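Local coordinates for protein TlmII (Streptoalloteichus hindustanus, PDB 4HVM) that takes part in tallysomycin biosynthesis, belongs to the condensation family known from nonribosomal peptide synthetases and may bind phosphopantetheine, at residues H180-E185 with H331-H336; P215-L220 with V431-R436; W251-Q256 with S444-G449. All blocks are in the same frame, centred on the assembly; numbering follows the deposited sequence.

Contact 1. Residues H180-E185 with H331-H336; sequences HPLDRE and HYLPYH
The loop that leads into helix 185-198 meets here the bend between helices 314-330 and 335-344, in a buried seam made of two leucines, two prolines, a tyrosine and a histidine. Leu-182 lies at its centre, touching three residues. Its CG lies anti to its own carbonyl carbon (chi1 -51°), and the two methyls divide the work: CD1 sits 3.6 Å from Leu-333 CD1, the side chains crossing at about a right angle, and also meets Pro-334 CD tip to tip at 3.7 Å. CD2 turns instead to the backbone, 3.9 Å from Tyr-332 O, a carbonyl that is hydrogen-bonded by Arg-191 of helix 185-198. Beside it, Pro-181 lays CG 3.8 Å from Tyr-332 CE2, proline and phenol crossing obliquely. The phenol, anti to its backbone N, is held at its far end by a hydrogen bond from OH to Asp-298 OD2, which also accepts the backbone N of Tyr-335, while Pro-334 N stands above one ring face, toward the rim. The side chain of His-180 is fixed from within its own loop. Leu-182 N donates to His-180 ND1 over 3.0 Å, with an N-H...N angle of 152° and the donor in the ring plane, so ND1 acts as acceptor and the ring proton is probably on NE2. Thus oriented, His-180 CE1 reaches Pro-334 CG at 4.1 Å. Phe-18 of helix 18-27 closes in on His-180, Pro-181 and Tyr-332. The side chains meet one another across the seam through carbon atoms. The arrangement is a loop-to-loop packing just ahead of two helix starts, Arg-184 and Pro-334 occupying the N-cap positions of helices 185-198 and 335-344.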
loop_
_atom_site.group_PDB
_atom_site.type_symbol
_atom_site.label_atom_id
_atom_site.label_comp_id
_atom_site.label_asym_id
_atom_site.label_seq_id
_atom_site.Cartn_x
_atom_site.Cartn_y
_atom_site.Cartn_z
ATOM N N HIS A 180 2.399 2.169 -20.212
ATOM C CA HIS A 180 1.749 3.366 -19.694
ATOM C C HIS A 180 0.292 3.367 -20.137
ATOM O O HIS A 180 0.006 3.277 -21.330
ATOM C CB HIS A 180 2.454 4.621 -20.212
ATOM C CG HIS A 180 2.192 5.849 -19.395
ATOM N ND1 HIS A 180 0.949 6.438 -19.312
ATOM C CD2 HIS A 180 3.018 6.604 -18.634
ATOM C CE1 HIS A 180 1.020 7.501 -18.528
ATOM N NE2 HIS A 180 2.265 7.623 -18.105
ATOM N N PRO A 181 -0.636 3.463 -19.176
ATOM C CA PRO A 181 -2.077 3.448 -19.455
ATOM C C PRO A 181 -2.493 4.575 -20.395
ATOM O O PRO A 181 -3.541 4.486 -21.032
ATOM C CB PRO A 181 -2.699 3.667 -18.073
ATOM C CG PRO A 181 -1.676 3.187 -17.115
ATOM C CD PRO A 181 -0.359 3.553 -17.733
ATOM N N LEU A 182 -1.672 5.618 -20.472
ATOM C CA LEU A 182 -1.941 6.762 -21.335
ATOM C C LEU A 182 -0.898 6.853 -22.445
ATOM O O LEU A 182 -0.305 7.907 -22.679
ATOM C CB LEU A 182 -1.957 8.051 -20.517
ATOM C CG LEU A 182 -2.843 8.021 -19.273
ATOM C CD1 LEU A 182 -2.822 9.366 -18.575
ATOM C CD2 LEU A 182 -4.267 7.626 -19.630
ATOM N N ASP A 183 -0.673 5.733 -23.123
ATOM C CA ASP A 183 0.322 5.680 -24.185
ATOM C C ASP A 183 -0.082 6.545 -25.377
ATOM O O ASP A 183 0.765 7.186 -26.003
ATOM C CB ASP A 183 0.563 4.235 -24.624
ATOM C CG ASP A 183 1.910 4.047 -25.301
ATOM O OD1 ASP A 183 2.940 4.042 -24.589
ATOM O OD2 ASP A 183 1.939 3.896 -26.543
ATOM N N ARG A 184 -1.376 6.559 -25.690
ATOM C CA ARG A 184 -1.887 7.413 -26.756
ATOM C C ARG A 184 -1.956 8.857 -26.286
ATOM O O ARG A 184 -2.465 9.141 -25.204
ATOM C CB ARG A 184 -3.268 6.951 -27.225
ATOM C CG ARG A 184 -3.228 5.808 -28.223
ATOM C CD ARG A 184 -4.496 5.759 -29.062
ATOM N NE ARG A 184 -5.683 5.516 -28.249
ATOM C CZ ARG A 184 -6.845 6.139 -28.419
ATOM N NH1 ARG A 184 -7.871 5.852 -27.631
ATOM N NH2 ARG A 184 -6.979 7.047 -29.376
ATOM N N GLU A 185 -1.443 9.767 -27.107
ATOM C CA GLU A 185 -1.412 11.183 -26.759
ATOM C C GLU A 185 -2.813 11.782 -26.669
ATOM O O GLU A 185 -3.101 12.576 -25.775
ATOM C CB GLU A 185 -0.563 11.963 -27.768
ATOM C CG GLU A 185 -0.462 13.462 -27.497
ATOM C CD GLU A 185 0.385 13.804 -26.280
ATOM O OE1 GLU A 185 0.984 12.891 -25.675
ATOM O OE2 GLU A 185 0.451 15.002 -25.928
ATOM N N HIS A 331 -11.582 8.262 -15.871
ATOM C CA HIS A 331 -10.713 9.350 -16.312
ATOM C C HIS A 331 -9.363 9.310 -15.602
ATOM O O HIS A 331 -8.866 10.335 -15.129
ATOM C CB HIS A 331 -11.392 10.699 -16.077
ATOM C CG HIS A 331 -12.742 10.812 -16.712
ATOM N ND1 HIS A 331 -13.904 10.457 -16.059
ATOM C CD2 HIS A 331 -13.116 11.227 -17.945
ATOM C CE1 HIS A 331 -14.935 10.657 -16.860
ATOM N NE2 HIS A 331 -14.484 11.125 -18.011
ATOM N N TYR A 332 -8.772 8.122 -15.547
ATOM C CA TYR A 332 -7.531 7.908 -14.813
ATOM C C TYR A 332 -6.379 8.782 -15.297
ATOM O O TYR A 332 -6.158 8.945 -16.498
ATOM C CB TYR A 332 -7.125 6.431 -14.853
ATOM C CG TYR A 332 -5.737 6.157 -14.312
ATOM C CD1 TYR A 332 -5.478 6.212 -12.948
ATOM C CD2 TYR A 332 -4.689 5.834 -15.166
ATOM C CE1 TYR A 332 -4.213 5.960 -12.448
ATOM C CE2 TYR A 332 -3.419 5.580 -14.676
ATOM C CZ TYR A 332 -3.189 5.646 -13.315
ATOM O OH TYR A 332 -1.935 5.397 -12.814
ATOM N N LEU A 333 -5.666 9.354 -14.335
ATOM C CA LEU A 333 -4.427 10.078 -14.578
ATOM C C LEU A 333 -3.521 9.781 -13.391
ATOM O O LEU A 333 -3.943 9.936 -12.241
ATOM C CB LEU A 333 -4.690 11.580 -14.691
ATOM C CG LEU A 333 -3.496 12.474 -15.031
ATOM C CD1 LEU A 333 -3.072 12.294 -16.482
ATOM C CD2 LEU A 333 -3.810 13.933 -14.737
ATOM N N PRO A 334 -2.285 9.328 -13.662
ATOM C CA PRO A 334 -1.333 8.932 -12.619
ATOM C C PRO A 334 -1.231 9.962 -11.495
ATOM O O PRO A 334 -1.192 11.166 -11.761
ATOM C CB PRO A 334 -0.012 8.832 -13.383
ATOM C CG PRO A 334 -0.417 8.463 -14.767
ATOM C CD PRO A 334 -1.710 9.198 -15.013
ATOM N N TYR A 335 -1.203 9.478 -10.256
ATOM C CA TYR A 335 -1.236 10.341 -9.079
ATOM C C TYR A 335 -0.148 11.403 -9.092
ATOM O O TYR A 335 -0.381 12.537 -8.678
ATOM C CB TYR A 335 -1.138 9.510 -7.801
ATOM C CG TYR A 335 -1.285 10.316 -6.531
ATOM C CD1 TYR A 335 -2.537 10.674 -6.059
ATOM C CD2 TYR A 335 -0.171 10.711 -5.801
ATOM C CE1 TYR A 335 -2.678 11.406 -4.900
ATOM C CE2 TYR A 335 -0.301 11.446 -4.638
ATOM C CZ TYR A 335 -1.557 11.790 -4.192
ATOM O OH TYR A 335 -1.693 12.522 -3.035
ATOM N N HIS A 336 1.035 11.037 -9.572
ATOM C CA HIS A 336 2.137 11.985 -9.655
ATOM C C HIS A 336 1.860 13.051 -10.710
ATOM O O HIS A 336 2.249 14.206 -10.549
ATOM C CB HIS A 336 3.460 11.268 -9.936
ATOM C CG HIS A 336 3.495 10.540 -11.243
ATOM N ND1 HIS A 336 3.883 11.144 -12.419
ATOM C CD2 HIS A 336 3.204 9.255 -11.557
ATOM C CE1 HIS A 336 3.822 10.265 -13.404
ATOM N NE2 HIS A 336 3.412 9.112 -12.908
#

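Contact 2. Residues P215-L220 with V431-R436; sequences PETSRL and VLDQRR
Strands 216-223 and 427-434 run antiparallel here, and the side chain of Arg-435 extends their pairing past the last bridge. From CB the chain leaves anti to the carbonyl carbon at CG, which passes 4.1 Å from Pro-215 CA, and then runs extended alongside the proline. NE lies 4.0 Å from Pro-215 CB. At the tip, CZ has Pro-215 CD over the centre of one guanidinium face at 4.0 Å, with NH1 near CD and NH2 near CG; a cation-pi contact with Trp-412 adds a second partner. An alanine here removes the guanidinium that lies against Pro-215 and Trp-412, and would probably leave this end of the strand pair less firmly held. Behind it, Glu-216 and Gln-434 exchange two backbone hydrogen bonds, as do Ser-218 and Leu-432. In the intervening non-hydrogen-bonded pair, Thr-217 OG1 donates to Asp-433 OD1 at 2.7 Å, nearly along the C-O axis. On the same face Thr-217 CG2 touches Val-431 CG1, of the next non-hydrogen-bonded pair, at 3.8 Å. Glu-216 OE2 and Arg-436 NH2 form a long salt bridge, 3.9 Å, through charge alone. This is regular antiparallel ladder pairing at the border of a mixed sheet.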
loop_
_atom_site.group_PDB
_atom_site.type_symbol
_atom_site.label_atom_id
_atom_site.label_comp_id
_atom_site.label_asym_id
_atom_site.label_seq_id
_atom_site.Cartn_x
_atom_site.Cartn_y
_atom_site.Cartn_z
ATOM N N PRO A 215 0.689 13.021 14.865
ATOM C CA PRO A 215 -0.042 11.817 14.459
ATOM C C PRO A 215 -0.226 10.824 15.604
ATOM O O PRO A 215 0.742 10.458 16.269
ATOM C CB PRO A 215 0.853 11.218 13.370
ATOM C CG PRO A 215 2.220 11.715 13.687
ATOM C CD PRO A 215 2.031 13.088 14.258
ATOM N N GLU A 216 -1.464 10.396 15.822
ATOM C CA GLU A 216 -1.772 9.428 16.868
ATOM C C GLU A 216 -2.529 8.231 16.296
ATOM O O GLU A 216 -3.364 8.384 15.406
ATOM C CB GLU A 216 -2.571 10.094 17.989
ATOM C CG GLU A 216 -3.767 10.908 17.513
ATOM C CD GLU A 216 -4.385 11.730 18.630
ATOM O OE1 GLU A 216 -4.038 11.488 19.806
ATOM O OE2 GLU A 216 -5.211 12.621 18.335
ATOM N N THR A 217 -2.235 7.043 16.815
ATOM C CA THR A 217 -2.774 5.803 16.263
ATOM C C THR A 217 -3.865 5.168 17.127
ATOM O O THR A 217 -3.718 5.036 18.341
ATOM C CB THR A 217 -1.645 4.782 16.034
ATOM O OG1 THR A 217 -0.748 5.286 15.037
ATOM C CG2 THR A 217 -2.198 3.441 15.578
ATOM N N SER A 218 -4.960 4.778 16.481
ATOM C CA SER A 218 -6.044 4.069 17.141
ATOM C C SER A 218 -6.379 2.816 16.345
ATOM O O SER A 218 -6.252 2.806 15.121
ATOM C CB SER A 218 -7.278 4.962 17.246
ATOM O OG SER A 218 -6.957 6.210 17.831
ATOM N N ARG A 219 -6.806 1.761 17.033
ATOM C CA ARG A 219 -7.105 0.495 16.369
ATOM C C ARG A 219 -8.478 -0.061 16.734
ATOM O O ARG A 219 -8.916 0.031 17.882
ATOM C CB ARG A 219 -6.024 -0.543 16.679
ATOM C CG ARG A 219 -4.664 -0.191 16.113
ATOM C CD ARG A 219 -3.620 -1.236 16.464
ATOM N NE ARG A 219 -2.287 -0.825 16.033
ATOM C CZ ARG A 219 -1.486 -0.040 16.743
ATOM N NH1 ARG A 219 -1.884 0.422 17.922
ATOM N NH2 ARG A 219 -0.289 0.288 16.276
ATOM N N LEU A 220 -9.149 -0.629 15.738
ATOM C CA LEU A 220 -10.426 -1.296 15.932
ATOM C C LEU A 220 -10.368 -2.701 15.348
ATOM O O LEU A 220 -10.258 -2.871 14.134
ATOM C CB LEU A 220 -11.549 -0.507 15.255
ATOM C CG LEU A 220 -12.925 -1.185 15.236
ATOM C CD1 LEU A 220 -13.482 -1.320 16.647
ATOM C CD2 LEU A 220 -13.884 -0.422 14.343
ATOM N N VAL A 431 -6.388 0.157 11.314
ATOM C CA VAL A 431 -5.410 1.046 11.932
ATOM C C VAL A 431 -5.617 2.487 11.472
ATOM O O VAL A 431 -5.517 2.790 10.283
ATOM C CB VAL A 431 -3.968 0.611 11.625
ATOM C CG1 VAL A 431 -2.989 1.502 12.362
ATOM C CG2 VAL A 431 -3.757 -0.843 12.009
ATOM N N LEU A 432 -5.903 3.372 12.422
ATOM C CA LEU A 432 -6.229 4.762 12.107
ATOM C C LEU A 432 -5.127 5.713 12.544
ATOM O O LEU A 432 -4.704 5.693 13.698
ATOM C CB LEU A 432 -7.543 5.169 12.776
ATOM C CG LEU A 432 -7.926 6.645 12.697
ATOM C CD1 LEU A 432 -8.279 7.036 11.272
ATOM C CD2 LEU A 432 -9.078 6.953 13.644
ATOM N N ASP A 433 -4.674 6.551 11.616
ATOM C CA ASP A 433 -3.671 7.568 11.912
ATOM C C ASP A 433 -4.277 8.953 11.713
ATOM O O ASP A 433 -4.593 9.342 10.591
ATOM C CB ASP A 433 -2.446 7.389 11.013
ATOM C CG ASP A 433 -1.721 6.079 11.267
ATOM O OD1 ASP A 433 -1.527 5.722 12.449
ATOM O OD2 ASP A 433 -1.359 5.398 10.286
ATOM N N GLN A 434 -4.444 9.698 12.801
ATOM C CA GLN A 434 -5.108 10.997 12.729
ATOM C C GLN A 434 -4.232 12.166 13.154
ATOM O O GLN A 434 -3.250 11.997 13.873
ATOM C CB GLN A 434 -6.391 10.994 13.564
ATOM C CG GLN A 434 -7.554 10.302 12.892
ATOM C CD GLN A 434 -8.871 11.018 13.126
ATOM O OE1 GLN A 434 -9.411 11.661 12.225
ATOM N NE2 GLN A 434 -9.397 10.906 14.340
ATOM N N ARG A 435 -4.603 13.353 12.686
ATOM C CA ARG A 435 -4.009 14.601 13.143
ATOM C C ARG A 435 -5.141 15.596 13.369
ATOM O O ARG A 435 -5.664 16.175 12.416
ATOM C CB ARG A 435 -3.022 15.145 12.108
ATOM C CG ARG A 435 -1.934 14.163 11.710
ATOM C CD ARG A 435 -0.808 14.845 10.954
ATOM N NE ARG A 435 0.186 13.879 10.494
ATOM C CZ ARG A 435 1.490 14.123 10.413
ATOM N NH1 ARG A 435 1.971 15.307 10.768
ATOM N NH2 ARG A 435 2.314 13.177 9.982
ATOM N N ARG A 436 -5.529 15.774 14.630
ATOM C CA ARG A 436 -6.697 16.584 14.976
ATOM C C ARG A 436 -6.517 18.048 14.585
ATOM O O ARG A 436 -5.437 18.615 14.752
ATOM C CB ARG A 436 -6.993 16.483 16.476
ATOM C CG ARG A 436 -8.448 16.742 16.848
ATOM C CD ARG A 436 -9.285 15.475 16.725
ATOM N NE ARG A 436 -8.914 14.479 17.727
ATOM C CZ ARG A 436 -9.515 13.303 17.876
ATOM N NH1 ARG A 436 -10.523 12.967 17.083
ATOM N NH2 ARG A 436 -9.108 12.464 18.819
#

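Contact 3. Residues W251-Q256 with S444-G449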
loop_
_atom_site.group_PDB
_atom_site.type_symbol
_atom_site.label_atom_id
_atom_site.label_comp_id
_atom_site.label_asym_id
_atom_site.label_seq_id
_atom_site.Cartn_x
_atom_site.Cartn_y
_atom_site.Cartn_z
ATOM N N TRP A 251 -18.767 9.123 5.511
ATOM C CA TRP A 251 -20.015 9.309 6.240
ATOM C C TRP A 251 -19.788 9.936 7.607
ATOM O O TRP A 251 -20.459 10.900 7.971
ATOM C CB TRP A 251 -20.750 7.980 6.408
ATOM C CG TRP A 251 -21.794 8.009 7.487
ATOM C CD1 TRP A 251 -23.049 8.539 7.402
ATOM C CD2 TRP A 251 -21.671 7.480 8.815
ATOM N NE1 TRP A 251 -23.716 8.372 8.592
ATOM C CE2 TRP A 251 -22.891 7.726 9.476
ATOM C CE3 TRP A 251 -20.649 6.825 9.507
ATOM C CZ2 TRP A 251 -23.117 7.340 10.795
ATOM C CZ3 TRP A 251 -20.875 6.441 10.818
ATOM C CH2 TRP A 251 -22.098 6.700 11.447
ATOM N N TRP A 252 -18.847 9.382 8.366
ATOM C CA TRP A 252 -18.611 9.855 9.723
ATOM C C TRP A 252 -18.055 11.269 9.738
ATOM O O TRP A 252 -18.466 12.092 10.554
ATOM C CB TRP A 252 -17.672 8.924 10.483
ATOM C CG TRP A 252 -17.624 9.249 11.941
ATOM C CD1 TRP A 252 -18.497 8.824 12.899
ATOM C CD2 TRP A 252 -16.669 10.081 12.609
ATOM N NE1 TRP A 252 -18.143 9.330 14.124
ATOM C CE2 TRP A 252 -17.023 10.104 13.974
ATOM C CE3 TRP A 252 -15.547 10.802 12.189
ATOM C CZ2 TRP A 252 -16.296 10.821 14.919
ATOM C CZ3 TRP A 252 -14.827 11.512 13.132
ATOM C CH2 TRP A 252 -15.203 11.516 14.481
ATOM N N LEU A 253 -17.121 11.549 8.836
ATOM C CA LEU A 253 -16.565 12.890 8.719
ATOM C C LEU A 253 -17.634 13.885 8.270
ATOM O O LEU A 253 -17.505 15.089 8.488
ATOM C CB LEU A 253 -15.385 12.900 7.746
ATOM C CG LEU A 253 -14.177 12.043 8.134
ATOM C CD1 LEU A 253 -13.098 12.145 7.073
ATOM C CD2 LEU A 253 -13.639 12.453 9.496
ATOM N N TRP A 254 -18.686 13.376 7.638
ATOM C CA TRP A 254 -19.814 14.210 7.248
ATOM C C TRP A 254 -20.667 14.545 8.472
ATOM O O TRP A 254 -21.143 15.671 8.613
ATOM C CB TRP A 254 -20.638 13.520 6.155
ATOM C CG TRP A 254 -21.986 14.130 5.927
ATOM C CD1 TRP A 254 -22.259 15.314 5.306
ATOM C CD2 TRP A 254 -23.250 13.578 6.312
ATOM N NE1 TRP A 254 -23.613 15.537 5.285
ATOM C CE2 TRP A 254 -24.245 14.485 5.896
ATOM C CE3 TRP A 254 -23.638 12.407 6.966
ATOM C CZ2 TRP A 254 -25.602 14.259 6.118
ATOM C CZ3 TRP A 254 -24.986 12.183 7.188
ATOM C CH2 TRP A 254 -25.951 13.104 6.764
ATOM N N THR A 255 -20.842 13.569 9.361
ATOM C CA THR A 255 -21.577 13.784 10.607
ATOM C C THR A 255 -20.706 14.485 11.642
ATOM O O THR A 255 -21.163 15.405 12.321
ATOM C CB THR A 255 -22.085 12.462 11.224
ATOM O OG1 THR A 255 -20.971 11.656 11.619
ATOM C CG2 THR A 255 -22.931 11.686 10.235
ATOM N N GLN A 256 -19.454 14.033 11.741
ATOM C CA GLN A 256 -18.492 14.468 12.765
ATOM C C GLN A 256 -18.955 14.081 14.169
ATOM O O GLN A 256 -18.142 13.842 15.055
ATOM C CB GLN A 256 -18.237 15.979 12.691
ATOM C CG GLN A 256 -17.945 16.492 11.301
ATOM C CD GLN A 256 -18.459 17.901 11.092
ATOM O OE1 GLN A 256 -19.122 18.190 10.096
ATOM N NE2 GLN A 256 -18.156 18.789 12.034
ATOM N N SER A 444 -10.588 7.909 17.453
ATOM C CA SER A 444 -11.197 7.151 18.538
ATOM C C SER A 444 -12.716 7.183 18.429
ATOM O O SER A 444 -13.365 6.142 18.339
ATOM C CB SER A 444 -10.762 7.699 19.898
ATOM O OG SER A 444 -11.423 7.006 20.948
ATOM N N ALA A 445 -13.274 8.389 18.442
ATOM C CA ALA A 445 -14.704 8.580 18.239
ATOM C C ALA A 445 -15.080 8.190 16.816
ATOM O O ALA A 445 -16.239 7.889 16.525
ATOM C CB ALA A 445 -15.084 10.024 18.508
ATOM N N LEU A 446 -14.086 8.204 15.934
ATOM C CA LEU A 446 -14.262 7.773 14.557
ATOM C C LEU A 446 -14.424 6.258 14.514
ATOM O O LEU A 446 -15.274 5.735 13.795
ATOM C CB LEU A 446 -13.060 8.208 13.714
ATOM C CG LEU A 446 -13.146 8.143 12.188
ATOM C CD1 LEU A 446 -12.187 9.150 11.576
ATOM C CD2 LEU A 446 -12.842 6.751 11.659
ATOM N N LEU A 447 -13.605 5.556 15.288
ATOM C CA LEU A 447 -13.628 4.097 15.281
ATOM C C LEU A 447 -14.874 3.507 15.937
ATOM O O LEU A 447 -15.325 2.427 15.558
ATOM C CB LEU A 447 -12.364 3.526 15.924
ATOM C CG LEU A 447 -11.074 3.757 15.134
ATOM C CD1 LEU A 447 -9.934 2.952 15.729
ATOM C CD2 LEU A 447 -11.265 3.414 13.668
ATOM N N ASP A 448 -15.423 4.213 16.920
ATOM C CA ASP A 448 -16.684 3.806 17.525
ATOM C C ASP A 448 -17.820 4.051 16.541
ATOM O O ASP A 448 -18.831 3.348 16.557
ATOM C CB ASP A 448 -16.943 4.565 18.827
ATOM C CG ASP A 448 -16.033 4.120 19.957
ATOM O OD1 ASP A 448 -16.169 2.964 20.415
ATOM O OD2 ASP A 448 -15.193 4.933 20.400
ATOM N N GLY A 449 -17.645 5.055 15.687
ATOM C CA GLY A 449 -18.621 5.372 14.660
ATOM C C GLY A 449 -18.634 4.345 13.543
ATOM O O GLY A 449 -19.696 3.889 13.119
#
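The end of helix 241-255 and the first turn of helix 445-459 meet here, with the indole of Trp-252 between them; the axes of 251-255 and 445-449 differ in direction by 122° and approach to 10.3 Å. The tight part is the face of that indole. Anti to its backbone N, the side chain lays its six-membered ring flat on the first turn of helix 445-459: Leu-446 CA stands 3.6 Å from the centroid of the Trp-252 six-membered ring and 10° off the normal, a CH-pi contact, and Leu-446 CG meets Trp-252 CE3 at 3.6 Å. The backbone before it is close too, Ala-445 O coming to 3.3 Å from Trp-252 CZ2; Trp-252 NE1 also passes near this oxygen, but at an angle too poor for a hydrogen bond. Gly-449, one turn on, completes this bed. Its CA is 3.9 Å from Trp-252 CD1, and a beta carbon built on Gly-449 would fall only 2.4 Å from that CD1, so the indole can come this close because no side chain is there. On the opposite face the carbonyl oxygen of Gln-256 lies above the rim of the ring, while Trp-251 CZ3 and Leu-253 CD2 flank its edge. Trp-251 CZ3 itself touches Gly-449 O, 3.6 Å away, the oxygen lying near the ring plane. Trp-252 O is gripped by two donors, Gln-256 N and Thr-255 OG1, which tie up the last turn of the helix. Toward the margins the contact loosens. Leu-253 CD2 only grazes Leu-446 CD1 at 4.2 Å, and on the solvent side the methyl of exposed Ala-445 borders Trp-252 CZ2. The arrangement is a steep helix-helix crossing in which an aromatic ring lies flat on the backbone of helix 445-459, which packs through Leu-447 on strands 216-223 and 427-434.

In the fold
From the N terminus, the chain passes the first segments of all three contacts, 180-185, 215-220 and 251-256, before returning through 331-336, 431-436 and 444-449 in the same order. Each contact therefore closes a long loop of 145 to 210 residues, and every pair of loops crosses. Contact 1 joins the approach to helix 185-198 to the start of helix 335-344 and stands apart, its centre about 33 Å from that of contact 2. Contact 2 pairs outermost strand 216-223 with strand 427-434; contact 3 joins helix 241-255 to helix 445-459, which follows that strand. These two touch, centres about 12 Å apart, Leu-447 packing on Ser-218 and Leu-220.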